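Local coordinates for protein D-mandelate dehydrogenase (Rhodotorula graminis, PDB 2W2K) that probably catalyses the nicotinamide-dependent interconversion of D-mandelate and its 2-oxo acid, as a D-isomer specific 2-hydroxyacid dehydrogenase, at residues D264-A269 with K291-M296; G279-E284 with T302-G307. All coordinates share one frame; numbering follows the deposited sequence.

Contact 1. Residues D264-A269 with K291-M296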
# COMPACT_ATOMS: atom_id res chain seq x y z
N ASP B 264 2.05 -24.62 8.62
CA ASP B 264 1.65 -25.79 7.83
C ASP B 264 0.23 -25.70 7.27
O ASP B 264 0.01 -26.02 6.10
CB ASP B 264 1.86 -27.09 8.62
CG ASP B 264 3.33 -27.42 8.87
OD1 ASP B 264 4.22 -26.92 8.13
OD2 ASP B 264 3.61 -28.19 9.81
N ALA B 265 -0.73 -25.23 8.10
CA ALA B 265 -2.12 -25.04 7.64
C ALA B 265 -2.22 -23.99 6.53
O ALA B 265 -2.99 -24.16 5.56
CB ALA B 265 -3.02 -24.66 8.82
N LEU B 266 -1.44 -22.90 6.67
CA LEU B 266 -1.43 -21.81 5.67
C LEU B 266 -0.92 -22.32 4.31
O LEU B 266 -1.56 -22.08 3.26
CB LEU B 266 -0.60 -20.61 6.18
CG LEU B 266 -0.41 -19.39 5.25
CD1 LEU B 266 -1.75 -18.75 4.86
CD2 LEU B 266 0.54 -18.35 5.87
N ILE B 267 0.22 -23.03 4.34
CA ILE B 267 0.83 -23.67 3.15
C ILE B 267 -0.18 -24.55 2.42
O ILE B 267 -0.33 -24.45 1.20
CB ILE B 267 2.14 -24.50 3.48
CG1 ILE B 267 3.32 -23.59 3.84
CG2 ILE B 267 2.56 -25.35 2.28
CD1 ILE B 267 4.39 -24.26 4.73
N ALA B 268 -0.90 -25.39 3.17
CA ALA B 268 -1.88 -26.32 2.60
C ALA B 268 -3.06 -25.63 1.90
O ALA B 268 -3.52 -26.06 0.84
CB ALA B 268 -2.40 -27.26 3.68
N ALA B 269 -3.55 -24.56 2.54
CA ALA B 269 -4.68 -23.78 2.01
C ALA B 269 -4.32 -23.00 0.74
O ALA B 269 -5.17 -22.82 -0.13
CB ALA B 269 -5.23 -22.84 3.11
N LYS B 291 10.52 -21.49 3.36
CA LYS B 291 10.95 -21.74 1.98
C LYS B 291 9.79 -22.19 1.07
O LYS B 291 9.74 -21.81 -0.10
CB LYS B 291 12.13 -22.73 1.92
CG LYS B 291 13.40 -22.17 2.59
CD LYS B 291 14.55 -23.17 2.57
CE LYS B 291 15.57 -22.82 3.64
NZ LYS B 291 16.21 -21.51 3.37
N GLU B 292 8.83 -22.94 1.62
CA GLU B 292 7.65 -23.31 0.84
C GLU B 292 6.81 -22.09 0.40
O GLU B 292 6.33 -22.03 -0.74
CB GLU B 292 6.77 -24.33 1.57
CG GLU B 292 7.38 -25.73 1.67
CD GLU B 292 6.32 -26.82 1.86
OE1 GLU B 292 5.68 -27.22 0.86
OE2 GLU B 292 6.13 -27.27 3.01
N LEU B 293 6.64 -21.10 1.29
CA LEU B 293 5.91 -19.88 0.92
C LEU B 293 6.67 -19.01 -0.08
O LEU B 293 6.06 -18.39 -0.93
CB LEU B 293 5.53 -19.03 2.16
CG LEU B 293 4.56 -19.64 3.20
CD1 LEU B 293 4.41 -18.70 4.42
CD2 LEU B 293 3.17 -19.93 2.62
N ILE B 294 8.00 -18.97 0.05
CA ILE B 294 8.86 -18.21 -0.88
C ILE B 294 8.71 -18.72 -2.33
O ILE B 294 8.63 -17.93 -3.28
CB ILE B 294 10.36 -18.21 -0.44
CG1 ILE B 294 10.57 -17.33 0.82
CG2 ILE B 294 11.26 -17.71 -1.60
CD1 ILE B 294 11.88 -17.66 1.59
N GLU B 295 8.66 -20.04 -2.48
CA GLU B 295 8.57 -20.65 -3.82
C GLU B 295 7.21 -20.51 -4.57
O GLU B 295 7.08 -20.99 -5.71
CB GLU B 295 9.05 -22.11 -3.78
CG GLU B 295 10.49 -22.28 -3.27
N MET B 296 6.24 -19.84 -3.97
CA MET B 296 4.92 -19.65 -4.59
C MET B 296 4.79 -18.31 -5.32
O MET B 296 5.62 -17.43 -5.17
CB MET B 296 3.81 -19.77 -3.56
CG MET B 296 3.67 -21.15 -3.00
SD MET B 296 2.27 -21.24 -1.90
CE MET B 296 2.56 -22.86 -1.18
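Leu266 meets Leu293 where helix 263-271 packs beside the short helix 291-294. With its CG anti to the backbone N (chi1 177°), the Leu266 side chain reaches forward from the flank of its helix, and CD2 lies 4.1 Å from Leu293 CD1. The two leucines cross at about a right angle and touch methyl to methyl. Phe243 of helix 240-245 also packs against Leu266.

One residue on, Ile267 points toward the other helix and has the most surface covered of any residue here. Its CG1 stands 3.9 Å from Leu293 CD2. The terminal CD1 lies 4.0 Å from CB of Glu292, whose extended chain crosses the isoleucine at about a right angle. The carboxylate then lies over the branch methyl, with Glu292 OE1 3.9 Å from Ile267 CG2. In one of two modelled conformers Met296 brings its CE to 4.3 Å from Ile267 CG2, a less certain contact.

Helices 263-271 and 291-294 belong to successive connections of the parallel sheet of the NAD-binding domain, the first leading into strand 275-280 and the second following it. Glu292, on the exposed side, lays both its CB and its carboxylate against the isoleucine. With Asp264 OD1 5.5 Å from Glu292 OE2, the like charges would probably not help to hold the helices, and burial of the methyl groups does that work.

Contact 2. Residues G279-E284 with T302-G307; sequences GLDVHE and TTHIGG
Asp281 reaches into the loop 302-307 with its carboxylate, CG lying anti to the backbone N (chi1 -173°). OD1 takes two bonds: the hydroxyl OG1 of Thr302 comes in on its anti lone pair at 2.8 Å, and the backbone N of Ile305 on its syn lone pair, also at 2.8 Å. OD2 accepts from Gly306 N at 2.9 Å, the donor standing 29° out of the carboxylate plane. A CB on Gly306 would come within about 3.1 Å of OD2, a tight fit.

Thr302 is held at its other end too, its N bonded to Leu280 O at 3.1 Å and nearly straight (169°). His304 adds a CH-pi contact: Val282 CG1 sits over one face of its ring, 3.5 Å from the centroid.

An alanine in place of Asp281 would probably leave the Thr302 hydroxyl and the N-H groups of Ile305 and Gly306 without their acceptor and set the loop free to shift. Asp281 and Gly307 are NAD(+)-binding residues in a structure of this enzyme, although none is bound to this chain; three bonds to one buried carboxylate, the two from backbone N-H groups bent, probably help to hold the loop's shape there.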
# COMPACT_ATOMS: atom_id res chain seq x y z
N GLY B 279 -0.37 -12.31 3.02
CA GLY B 279 0.71 -11.34 3.36
C GLY B 279 1.16 -11.49 4.82
O GLY B 279 0.33 -11.34 5.71
N LEU B 280 2.44 -11.80 5.05
CA LEU B 280 3.00 -11.99 6.39
C LEU B 280 4.17 -11.04 6.66
O LEU B 280 5.23 -11.13 5.98
CB LEU B 280 3.49 -13.45 6.60
CG LEU B 280 2.57 -14.68 6.49
CD1 LEU B 280 3.37 -15.94 6.90
CD2 LEU B 280 1.27 -14.56 7.33
N ASP B 281 4.01 -10.18 7.67
CA ASP B 281 5.12 -9.38 8.24
C ASP B 281 5.83 -10.16 9.37
O ASP B 281 6.97 -9.85 9.73
CB ASP B 281 4.61 -8.04 8.80
CG ASP B 281 5.74 -7.10 9.25
OD1 ASP B 281 6.67 -6.82 8.44
OD2 ASP B 281 5.67 -6.59 10.40
N VAL B 282 5.15 -11.16 9.93
CA VAL B 282 5.62 -11.92 11.10
C VAL B 282 5.54 -13.43 10.80
O VAL B 282 4.64 -13.88 10.07
CB VAL B 282 4.84 -11.53 12.41
CG1 VAL B 282 5.13 -10.06 12.80
CG2 VAL B 282 3.28 -11.74 12.25
N HIS B 283 6.49 -14.22 11.34
CA HIS B 283 6.76 -15.58 10.80
C HIS B 283 6.83 -16.59 11.92
O HIS B 283 7.38 -16.26 12.98
CB HIS B 283 8.06 -15.52 9.97
CG HIS B 283 7.98 -14.55 8.81
ND1 HIS B 283 8.32 -13.22 8.92
CD2 HIS B 283 7.52 -14.72 7.55
CE1 HIS B 283 8.09 -12.61 7.77
NE2 HIS B 283 7.59 -13.50 6.92
N GLU B 284 6.24 -17.78 11.75
CA GLU B 284 6.16 -18.75 12.90
C GLU B 284 7.55 -19.08 13.50
O GLU B 284 7.69 -19.13 14.74
CB GLU B 284 5.39 -20.05 12.55
CG GLU B 284 5.24 -20.99 13.80
CD GLU B 284 4.30 -22.19 13.60
OE1 GLU B 284 3.72 -22.35 12.49
OE2 GLU B 284 4.15 -22.99 14.56
N THR B 302 7.56 -9.81 4.37
CA THR B 302 8.42 -8.69 4.85
C THR B 302 9.20 -9.05 6.15
O THR B 302 8.82 -9.98 6.89
CB THR B 302 7.62 -7.34 4.97
OG1 THR B 302 6.41 -7.53 5.75
CG2 THR B 302 7.21 -6.81 3.58
N THR B 303 10.31 -8.34 6.43
CA THR B 303 11.18 -8.62 7.59
C THR B 303 10.74 -7.98 8.95
O THR B 303 11.53 -7.26 9.59
CB THR B 303 12.69 -8.23 7.30
OG1 THR B 303 12.80 -6.81 7.09
CG2 THR B 303 13.23 -8.97 6.07
N HIS B 304 9.50 -8.28 9.40
CA HIS B 304 8.95 -7.73 10.67
C HIS B 304 9.17 -6.20 10.78
O HIS B 304 9.68 -5.68 11.80
CB HIS B 304 9.51 -8.51 11.90
CG HIS B 304 8.64 -8.46 13.13
ND1 HIS B 304 7.72 -7.46 13.38
CD2 HIS B 304 8.58 -9.29 14.20
CE1 HIS B 304 7.11 -7.69 14.54
NE2 HIS B 304 7.62 -8.79 15.06
N ILE B 305 8.79 -5.48 9.72
CA ILE B 305 8.91 -4.02 9.70
C ILE B 305 7.68 -3.23 10.22
O ILE B 305 7.70 -2.00 10.20
CB ILE B 305 9.43 -3.43 8.32
CG1 ILE B 305 8.53 -3.84 7.14
CG2 ILE B 305 10.93 -3.79 8.10
CD1 ILE B 305 8.80 -3.04 5.84
N GLY B 306 6.64 -3.92 10.68
CA GLY B 306 5.39 -3.23 11.11
C GLY B 306 5.59 -1.90 11.85
O GLY B 306 5.09 -0.83 11.42
N GLY B 307 6.33 -1.95 12.96
CA GLY B 307 6.55 -0.75 13.78
C GLY B 307 7.80 0.06 13.46
O GLY B 307 8.12 1.03 14.16

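Both contacts use the connections around strand 275-280, but at different places along it. The centre of contact 1 lies about 22 Å from the centre of the chain; it is largely buried, with Glu292 exposed, and fastens two helices on one face of the sheet chiefly by apolar side chains. Contact 2, its centre about 9 Å from that of the chain, is more deeply buried yet chiefly polar, for it orders loops beyond the strand ends at the NAD(+) site. Leu280 bridges them: its CD1 lies 3.8 Å from Leu293 CD1 and 3.9 Å from Leu266 CD2. Leu280 thus gives its side chain to the helices and its carbonyl to the loop.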